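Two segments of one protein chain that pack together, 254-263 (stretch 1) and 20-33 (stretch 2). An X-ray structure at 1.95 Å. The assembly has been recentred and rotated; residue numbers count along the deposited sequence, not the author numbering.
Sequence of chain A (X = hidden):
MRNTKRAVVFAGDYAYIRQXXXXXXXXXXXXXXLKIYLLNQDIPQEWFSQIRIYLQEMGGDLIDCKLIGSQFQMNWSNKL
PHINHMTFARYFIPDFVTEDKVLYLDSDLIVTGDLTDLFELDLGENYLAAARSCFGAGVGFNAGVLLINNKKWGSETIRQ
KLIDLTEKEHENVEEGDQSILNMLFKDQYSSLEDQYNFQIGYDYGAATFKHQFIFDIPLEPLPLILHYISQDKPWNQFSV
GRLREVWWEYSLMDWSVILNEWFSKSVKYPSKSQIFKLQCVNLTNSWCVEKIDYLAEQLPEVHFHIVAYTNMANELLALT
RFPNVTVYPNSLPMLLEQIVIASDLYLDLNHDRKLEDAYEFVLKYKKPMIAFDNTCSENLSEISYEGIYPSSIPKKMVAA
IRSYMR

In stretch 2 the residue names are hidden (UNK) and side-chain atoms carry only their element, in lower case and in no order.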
# COMPACT_ATOMS: atom_id res chain seq x y z
N ASP A 254 -1.45 -12.71 4.45
CA ASP A 254 -2.22 -12.07 5.52
C ASP A 254 -1.43 -12.14 6.82
O ASP A 254 -0.65 -13.07 7.02
CB ASP A 254 -3.56 -12.78 5.72
CG ASP A 254 -4.59 -12.41 4.67
OD1 ASP A 254 -4.57 -11.26 4.16
OD2 ASP A 254 -5.45 -13.25 4.36
N TRP A 255 -1.62 -11.17 7.70
CA TRP A 255 -0.98 -11.21 9.01
C TRP A 255 -1.52 -12.38 9.82
O TRP A 255 -0.83 -12.94 10.67
CB TRP A 255 -1.24 -9.90 9.75
CG TRP A 255 -0.22 -8.83 9.45
CD1 TRP A 255 -0.38 -7.74 8.64
CD2 TRP A 255 1.11 -8.76 9.96
NE1 TRP A 255 0.78 -7.00 8.62
CE2 TRP A 255 1.71 -7.60 9.43
CE3 TRP A 255 1.86 -9.57 10.83
CZ2 TRP A 255 3.03 -7.23 9.73
CZ3 TRP A 255 3.16 -9.20 11.13
CH2 TRP A 255 3.73 -8.04 10.58
N SER A 256 -2.77 -12.75 9.53
CA SER A 256 -3.42 -13.88 10.19
C SER A 256 -2.66 -15.19 9.97
O SER A 256 -2.55 -16.02 10.88
CB SER A 256 -4.86 -14.01 9.72
OG SER A 256 -4.91 -14.22 8.32
N VAL A 257 -2.12 -15.39 8.76
CA VAL A 257 -1.28 -16.55 8.47
C VAL A 257 -0.06 -16.56 9.38
O VAL A 257 0.31 -17.60 9.94
CB VAL A 257 -0.80 -16.56 7.01
CG1 VAL A 257 0.27 -17.65 6.80
CG2 VAL A 257 -1.96 -16.77 6.06
N ILE A 258 0.57 -15.40 9.53
CA ILE A 258 1.78 -15.28 10.33
C ILE A 258 1.49 -15.56 11.81
O ILE A 258 2.21 -16.31 12.46
CB ILE A 258 2.41 -13.89 10.17
CG1 ILE A 258 2.78 -13.64 8.71
CG2 ILE A 258 3.63 -13.72 11.09
CD1 ILE A 258 3.19 -12.21 8.39
N LEU A 259 0.42 -14.94 12.32
CA LEU A 259 0.02 -15.13 13.71
C LEU A 259 -0.41 -16.57 13.98
O LEU A 259 -0.08 -17.13 15.03
CB LEU A 259 -1.10 -14.16 14.07
CG LEU A 259 -0.71 -12.68 14.07
CD1 LEU A 259 -1.94 -11.79 14.08
CD2 LEU A 259 0.19 -12.36 15.25
N ASN A 260 -1.13 -17.18 13.04
CA ASN A 260 -1.58 -18.56 13.20
C ASN A 260 -0.45 -19.59 13.31
O ASN A 260 -0.57 -20.58 14.04
CB ASN A 260 -2.52 -18.96 12.05
CG ASN A 260 -2.86 -20.43 12.06
OD1 ASN A 260 -2.17 -21.25 11.45
ND2 ASN A 260 -3.93 -20.78 12.77
N GLU A 261 0.65 -19.36 12.58
CA GLU A 261 1.81 -20.24 12.66
C GLU A 261 2.42 -20.22 14.06
O GLU A 261 2.73 -21.27 14.63
CB GLU A 261 2.87 -19.82 11.64
CG GLU A 261 2.45 -20.03 10.19
CD GLU A 261 2.62 -21.47 9.73
OE1 GLU A 261 3.26 -22.26 10.45
OE2 GLU A 261 2.10 -21.81 8.64
N TRP A 262 2.58 -19.02 14.62
CA TRP A 262 3.13 -18.88 15.97
C TRP A 262 2.15 -19.38 17.02
O TRP A 262 2.55 -20.09 17.95
CB TRP A 262 3.50 -17.42 16.25
CG TRP A 262 4.70 -16.96 15.47
CD1 TRP A 262 4.74 -16.02 14.48
CD2 TRP A 262 6.04 -17.44 15.62
NE1 TRP A 262 6.02 -15.89 14.01
CE2 TRP A 262 6.84 -16.75 14.69
CE3 TRP A 262 6.65 -18.39 16.45
CZ2 TRP A 262 8.21 -16.98 14.56
CZ3 TRP A 262 8.01 -18.62 16.32
CH2 TRP A 262 8.78 -17.92 15.39
N PHE A 263 0.87 -19.04 16.88
CA PHE A 263 -0.14 -19.46 17.85
C PHE A 263 -0.29 -20.99 17.87
O PHE A 263 -0.49 -21.58 18.93
CB PHE A 263 -1.51 -18.82 17.55
CG PHE A 263 -1.54 -17.32 17.71
CD1 PHE A 263 -0.41 -16.60 18.07
CD2 PHE A 263 -2.74 -16.63 17.49
CE1 PHE A 263 -0.46 -15.21 18.20
CE2 PHE A 263 -2.80 -15.25 17.63
CZ PHE A 263 -1.66 -14.54 17.99
N UNK A 20 7.78 -1.61 3.40
CA UNK A 20 8.07 -1.72 4.83
C UNK A 20 7.27 -2.86 5.44
O UNK A 20 7.82 -3.69 6.17
c UNK A 20 7.73 -0.42 5.58
c UNK A 20 8.55 0.75 5.03
c UNK A 20 7.96 -0.58 7.09
c UNK A 20 8.08 2.11 5.53
N UNK A 21 5.97 -2.91 5.16
CA UNK A 21 5.11 -3.92 5.77
C UNK A 21 5.45 -5.33 5.29
O UNK A 21 5.42 -6.27 6.08
c UNK A 21 1.24 -4.06 6.29
c UNK A 21 2.69 -4.49 6.35
o UNK A 21 0.37 -4.87 6.69
o UNK A 21 0.96 -2.93 5.84
c UNK A 21 3.62 -3.62 5.52
N UNK A 22 5.76 -5.46 4.00
CA UNK A 22 6.19 -6.74 3.44
C UNK A 22 7.49 -7.24 4.08
O UNK A 22 7.62 -8.42 4.41
c UNK A 22 6.38 -6.64 1.92
o UNK A 22 5.12 -6.36 1.31
c UNK A 22 6.92 -7.95 1.36
N UNK A 23 8.46 -6.34 4.26
CA UNK A 23 9.73 -6.72 4.88
C UNK A 23 9.50 -7.15 6.33
O UNK A 23 10.08 -8.14 6.79
c UNK A 23 10.71 -5.58 4.81
N UNK A 24 8.66 -6.41 7.06
CA UNK A 24 8.33 -6.76 8.44
C UNK A 24 7.60 -8.07 8.50
O UNK A 24 7.86 -8.90 9.34
c UNK A 24 8.31 -4.38 9.43
se UNK A 24 7.07 -2.99 10.19
c UNK A 24 6.45 -4.31 11.45
c UNK A 24 7.52 -5.65 9.18
N UNK A 25 6.63 -8.28 7.61
CA UNK A 25 5.92 -9.56 7.56
C UNK A 25 6.87 -10.74 7.40
O UNK A 25 6.73 -11.76 8.09
c UNK A 25 4.87 -9.57 6.45
c UNK A 25 2.40 -9.33 5.92
n UNK A 25 1.13 -8.61 3.89
c UNK A 25 2.46 -8.59 4.60
c UNK A 25 3.55 -8.94 6.85
N UNK A 26 7.84 -10.62 6.50
CA UNK A 26 8.79 -11.70 6.26
C UNK A 26 9.65 -11.95 7.51
O UNK A 26 9.91 -13.10 7.87
o UNK A 26 10.52 -10.31 5.23
c UNK A 26 9.66 -11.42 5.04
N UNK A 27 10.05 -10.87 8.17
CA UNK A 27 10.81 -10.95 9.43
C UNK A 27 10.02 -11.66 10.53
O UNK A 27 10.54 -12.56 11.21
c UNK A 27 12.13 -7.93 11.57
c UNK A 27 11.23 -9.55 9.88
c UNK A 27 13.28 -10.10 11.25
c UNK A 27 11.94 -9.39 11.23
N UNK A 28 8.76 -11.26 10.71
CA UNK A 28 7.92 -11.79 11.79
C UNK A 28 7.47 -13.22 11.49
O UNK A 28 7.18 -13.99 12.41
s UNK A 28 7.10 -9.25 12.62
c UNK A 28 6.70 -10.89 12.01
N UNK A 29 7.38 -13.56 10.21
CA UNK A 29 7.03 -14.90 9.79
C UNK A 29 8.00 -15.94 10.38
O UNK A 29 7.59 -17.04 10.77
c UNK A 29 5.66 -19.45 7.93
c UNK A 29 7.04 -14.98 8.27
n UNK A 29 5.41 -20.55 7.24
n UNK A 29 5.29 -18.27 7.45
c UNK A 29 5.53 -16.99 8.12
c UNK A 29 6.86 -16.38 7.70
n UNK A 29 6.28 -19.54 9.10
N UNK A 30 9.27 -15.56 10.48
CA UNK A 30 10.31 -16.53 10.83
C UNK A 30 11.01 -16.23 12.16
O UNK A 30 11.85 -17.01 12.60
c UNK A 30 11.35 -16.61 9.71
c UNK A 30 9.93 -18.38 6.87
c UNK A 30 10.52 -16.30 7.27
n UNK A 30 9.99 -17.17 6.34
n UNK A 30 10.39 -18.32 8.11
c UNK A 30 10.77 -17.02 8.39
N UNK A 31 10.65 -15.10 12.78
CA UNK A 31 11.29 -14.68 14.02
C UNK A 31 10.30 -14.04 14.99
O UNK A 31 9.60 -13.08 14.64
c UNK A 31 12.43 -13.68 13.74
n UNK A 31 13.21 -14.18 11.50
c UNK A 31 13.48 -14.25 12.80
o UNK A 31 14.53 -14.73 13.24
N UNK A 32 10.21 -14.58 16.21
CA UNK A 32 9.34 -14.02 17.23
C UNK A 32 10.12 -13.15 18.21
O UNK A 32 11.34 -13.00 18.08
o UNK A 32 9.54 -16.06 18.56
c UNK A 32 8.61 -15.14 17.99
N UNK A 33 9.42 -12.58 19.19
CA UNK A 33 10.02 -11.75 20.23
C UNK A 33 10.87 -10.61 19.67
O UNK A 33 12.05 -10.48 20.01
c UNK A 33 9.53 -13.68 23.15
n UNK A 33 9.71 -14.85 21.31
c UNK A 33 9.01 -15.58 22.17
n UNK A 33 8.89 -14.89 23.29
c UNK A 33 10.05 -13.65 21.90
c UNK A 33 10.85 -12.60 21.19
O HOH W 1 4.69 -16.80 11.17

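Position 20 carries four carbons, forked at the first with one arm two carbons long, and stays out of reach of stretch 1: I20. Position 21 has three carbons, the third bearing two oxygens, and one of those oxygens lies 2.9 Å from W255 NE1, which donates a hydrogen bond to it. A carboxylate on this spacer is E21, extended with chi1 and chi2 both t.

Position 22, one carbon carrying an oxygen and a carbon, points away; it is T22. Position 23 has a single carbon, A23. Position 24 runs unbranched through two carbons, selenium and a last carbon: M24, as selenomethionine, whose C lies 4.4 Å from W255 CH2.

At position 25 four carbons in a row end in nitrogen, and the chain lies over a face of the W255 indole. This is K25; its CG sits 3.4 Å from W255 CZ2, a CH-pi contact made by the aliphatic part of a charged residue. The same CG is 3.6 Å from I258 CD1.

Position 26, one carbon then oxygen, points away: S26, whose OG bonds back to A23 O at 2.7 Å. Position 27, four carbons forked at the second, is L27, also out of reach. Position 28 has one carbon then sulfur, so C28. Its CB meets W255 CZ3 at 4.0 Å, at the ring edge, while its backbone O accepts a 2.7 Å hydrogen bond from W262 NE1.

Position 29 has three carbons, a nitrogen, then a carbon with two more nitrogens: R29. CA-to-CB points away, yet the end comes nearer, and NH2 forms a long salt bridge, 3.8 Å, with E261 OE2. That oxygen lies over the guanidinium face, so charge acts without a directed N-H.

Position 30 bears a five-membered ring of three carbons and two nitrogens after one carbon, H30, pointing away. Position 31, two carbons with an oxygen and a nitrogen on the second, is N31, its ND2 bonded to L27 O at 3.1 Å. Position 32, one carbon then oxygen, sets its CB over the W262 six-membered ring: S32. Position 33 repeats the carbon-and-imidazole pattern, H33, without contacting stretch 1.

The two helices run nearly parallel, 14° apart with axes approaching to 9.3 Å. W255 fits among E21, M24, K25 and C28, while W262 reaches C28 O and lies under S32. Between these tryptophans, I258 packs where the backbones come close, and a water donates to both I258 O and R29 O. The rule is that each indole has its face covered and its NE1 satisfied.

Stretch 2, residues 20-33: IETAMKSLCRHNSH
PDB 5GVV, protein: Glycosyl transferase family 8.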